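Local coordinates for protein polyhedrin (Operophtera brumata cypovirus 19, PDB 5A99) that builds the crystalline polyhedra, the viral occlusion bodies in which cypovirus particles are probably embedded and protected outside the insect host, at residues Y27-Y32 / A197-G202. Numbering follows the deposited sequence.
Sequences YSRDSY and AGLYNG
R29 and L199 bring together two type I beta turns, S28 to S31 and G198 to N201, whose backbones stay well apart, the CA atoms of R29 and L199 being 9.3 Å from each other. Each turn is closed by its own backbone bond, S31 N to S28 O and N201 N to G198 O, and the first doubles as an ST turn, with S28 OG accepting from D30 N at 3.0 Å. The contact joins the link between helix 10-25 and strand 33-40 to the loop between strand 184-190 and helix 205-210, near the periphery of the polyhedrin chain. R29 does most of the reaching. Its aliphatic part lies against one branch of the leucine, CG to L199 CD1 at 3.7 Å; from there the bend at chi2 (80°) turns the rest of the chain so that the guanidinium comes over the other. L199 CD2 sits beneath the middle of that flat group, 3.8 Å from its plane, a methyl packed on one face. R191 and N193 also touch the R29 side chain, and D30 packs on E146 of the second subunit, placing this turn at a subunit interface. Past the guanidinium, where R29 NH2 and A197 O are 4.3 Å apart, a water links the two: it accepts from R29 NH2 and donates to A197 O, both at short distances (2.6 Å and 2.5 Å), and A197 O also accepts a hydrogen bond from N193 ND2.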
ATOM      1  N   TYR A  27      20.428  15.305   8.899  1.00 12.05           N
ATOM      2  CA  TYR A  27      19.989  15.385  10.294  1.00 11.04           C
ATOM      3  C   TYR A  27      18.659  16.109  10.440  1.00  9.82           C
ATOM      4  O   TYR A  27      17.982  15.961  11.446  1.00  9.94           O
ATOM      5  CB  TYR A  27      21.026  16.089  11.160  1.00 15.35           C
ATOM      6  CG  TYR A  27      22.321  15.330  11.314  1.00 17.74           C
ATOM      7  CD1 TYR A  27      22.382  14.161  12.071  1.00 14.53           C
ATOM      8  CD2 TYR A  27      23.486  15.785  10.711  1.00 16.87           C
ATOM      9  CE1 TYR A  27      23.580  13.462  12.215  1.00 20.31           C
ATOM     10  CE2 TYR A  27      24.688  15.095  10.849  1.00 17.39           C
ATOM     11  CZ  TYR A  27      24.727  13.934  11.602  1.00 23.14           C
ATOM     12  OH  TYR A  27      25.912  13.246  11.746  1.00 23.42           O
ATOM     13  N   SER A  28      18.292  16.904   9.446  1.00 11.95           N
ATOM     14  CA  SER A  28      16.989  17.564   9.464  1.00 14.86           C
ATOM     15  C   SER A  28      15.857  16.569   9.280  1.00 13.73           C
ATOM     16  O   SER A  28      15.926  15.699   8.412  1.00 12.63           O
ATOM     17  CB  SER A  28      16.883  18.626   8.373  1.00 12.68           C
ATOM     18  OG  SER A  28      15.563  19.150   8.344  1.00 13.31           O
ATOM     19  N   ARG A  29      14.815  16.710  10.100  1.00 12.72           N
ATOM     20  CA  ARG A  29      13.636  15.861   9.970  1.00 16.90           C
ATOM     21  C   ARG A  29      12.906  16.134   8.661  1.00 10.92           C
ATOM     22  O   ARG A  29      12.003  15.399   8.294  1.00 14.77           O
ATOM     23  CB  ARG A  29      12.687  16.049  11.157  1.00 13.40           C
ATOM     24  CG  ARG A  29      12.992  15.121  12.323  1.00 14.86           C
ATOM     25  CD  ARG A  29      14.157  15.617  13.174  1.00 19.74           C
ATOM     26  NE  ARG A  29      14.192  14.901  14.453  1.00 23.58           N
ATOM     27  CZ  ARG A  29      13.673  15.351  15.591  1.00 21.69           C
ATOM     28  NH1 ARG A  29      13.100  16.540  15.645  1.00 17.36           N
ATOM     29  NH2 ARG A  29      13.747  14.613  16.690  1.00 27.39           N
ATOM     30  N   ASP A  30      13.307  17.188   7.956  1.00 10.80           N
ATOM     31  CA  ASP A  30      12.696  17.528   6.677  1.00 11.23           C
ATOM     32  C   ASP A  30      13.569  17.119   5.503  1.00 12.67           C
ATOM     33  O   ASP A  30      13.422  17.640   4.399  1.00 15.66           O
ATOM     34  CB  ASP A  30      12.420  19.027   6.603  1.00 13.09           C
ATOM     35  CG  ASP A  30      11.680  19.534   7.814  1.00 14.58           C
ATOM     36  OD1 ASP A  30      10.685  18.885   8.235  1.00 13.00           O
ATOM     37  OD2 ASP A  30      12.114  20.569   8.353  1.00 13.63           O
ATOM     38  N   SER A  31      14.485  16.196   5.749  1.00 11.13           N
ATOM     39  CA  SER A  31      15.230  15.560   4.676  1.00 10.12           C
ATOM     40  C   SER A  31      14.715  14.131   4.556  1.00  8.81           C
ATOM     41  O   SER A  31      13.781  13.744   5.253  1.00  9.19           O
ATOM     42  CB  SER A  31      16.739  15.577   4.957  1.00  9.77           C
ATOM     43  OG  SER A  31      17.096  14.687   5.994  1.00 13.69           O
ATOM     44  N   TYR A  32      15.332  13.347   3.688  1.00 12.73           N
ATOM     45  CA  TYR A  32      14.877  11.987   3.465  1.00 11.34           C
ATOM     46  C   TYR A  32      15.810  10.905   4.003  1.00 11.78           C
ATOM     47  O   TYR A  32      17.029  11.082   4.099  1.00 11.53           O
ATOM     48  CB  TYR A  32      14.656  11.759   1.973  1.00 14.72           C
ATOM     49  CG  TYR A  32      13.319  12.272   1.514  1.00 11.33           C
ATOM     50  CD1 TYR A  32      13.154  13.604   1.178  1.00  9.52           C
ATOM     51  CD2 TYR A  32      12.220  11.434   1.443  1.00 11.77           C
ATOM     52  CE1 TYR A  32      11.934  14.088   0.769  1.00  9.92           C
ATOM     53  CE2 TYR A  32      10.997  11.902   1.039  1.00 14.31           C
ATOM     54  CZ  TYR A  32      10.859  13.240   0.703  1.00 13.30           C
ATOM     55  OH  TYR A  32       9.659  13.737   0.285  1.00 12.49           O
ATOM     56  N   ALA A 197      12.005  13.537  22.666  1.00 11.72           N
ATOM     57  CA  ALA A 197      10.690  13.681  22.052  1.00 14.04           C
ATOM     58  C   ALA A 197      10.562  12.853  20.774  1.00 12.23           C
ATOM     59  O   ALA A 197      11.122  13.204  19.730  1.00 12.53           O
ATOM     60  CB  ALA A 197      10.407  15.144  21.757  1.00 14.50           C
ATOM     61  N   GLY A 198       9.819  11.757  20.868  1.00 14.48           N
ATOM     62  CA  GLY A 198       9.651  10.852  19.751  1.00 12.38           C
ATOM     63  C   GLY A 198       8.773  11.407  18.642  1.00 11.53           C
ATOM     64  O   GLY A 198       7.802  12.130  18.898  1.00 11.24           O
ATOM     65  N   LEU A 199       9.113  11.040  17.409  1.00 10.51           N
ATOM     66  CA  LEU A 199       8.387  11.494  16.226  1.00 15.53           C
ATOM     67  C   LEU A 199       7.062  10.773  16.074  1.00 10.75           C
ATOM     68  O   LEU A 199       6.287  11.072  15.170  1.00  8.53           O
ATOM     69  CB  LEU A 199       9.235  11.316  14.967  1.00 13.02           C
ATOM     70  CG  LEU A 199      10.522  12.146  14.987  1.00 12.93           C
ATOM     71  CD1 LEU A 199      11.178  12.163  13.621  1.00 12.01           C
ATOM     72  CD2 LEU A 199      10.275  13.588  15.468  1.00 12.01           C
ATOM     73  N   TYR A 200       6.797   9.830  16.969  1.00 11.20           N
ATOM     74  CA  TYR A 200       5.482   9.190  17.036  1.00 14.43           C
ATOM     75  C   TYR A 200       4.779   9.536  18.339  1.00 11.23           C
ATOM     76  O   TYR A 200       3.799   8.879  18.716  1.00 11.63           O
ATOM     77  CB  TYR A 200       5.621   7.670  16.916  1.00 13.61           C
ATOM     78  CG  TYR A 200       6.714   7.277  15.964  1.00 10.89           C
ATOM     79  CD1 TYR A 200       6.826   7.901  14.727  1.00 15.40           C
ATOM     80  CD2 TYR A 200       7.652   6.315  16.306  1.00 11.33           C
ATOM     81  CE1 TYR A 200       7.832   7.571  13.847  1.00 13.94           C
ATOM     82  CE2 TYR A 200       8.669   5.976  15.429  1.00 13.79           C
ATOM     83  CZ  TYR A 200       8.750   6.618  14.197  1.00 11.27           C
ATOM     84  OH  TYR A 200       9.744   6.312  13.300  1.00 11.11           O
ATOM     85  N   ASN A 201       5.253  10.574  19.030  1.00  8.54           N
ATOM     86  CA  ASN A 201       4.594  10.999  20.265  1.00 10.75           C
ATOM     87  C   ASN A 201       3.328  11.798  19.967  1.00 11.48           C
ATOM     88  O   ASN A 201       2.964  12.002  18.809  1.00 10.27           O
ATOM     89  CB  ASN A 201       5.539  11.799  21.180  1.00 17.99           C
ATOM     90  CG  ASN A 201       5.766  13.236  20.708  1.00 13.09           C
ATOM     91  OD1 ASN A 201       5.167  13.710  19.731  1.00 10.21           O
ATOM     92  ND2 ASN A 201       6.625  13.947  21.431  1.00 10.38           N
ATOM     93  N   GLY A 202       2.664  12.262  21.015  1.00 14.68           N
ATOM     94  CA  GLY A 202       1.392  12.947  20.864  1.00 14.49           C
ATOM     95  C   GLY A 202       1.397  14.110  19.892  1.00  9.44           C
ATOM     96  O   GLY A 202       0.412  14.329  19.188  1.00 10.82           O
TER
HETATM   97  O   HOH W   1      12.111  15.185  18.565  1.00 18.42           O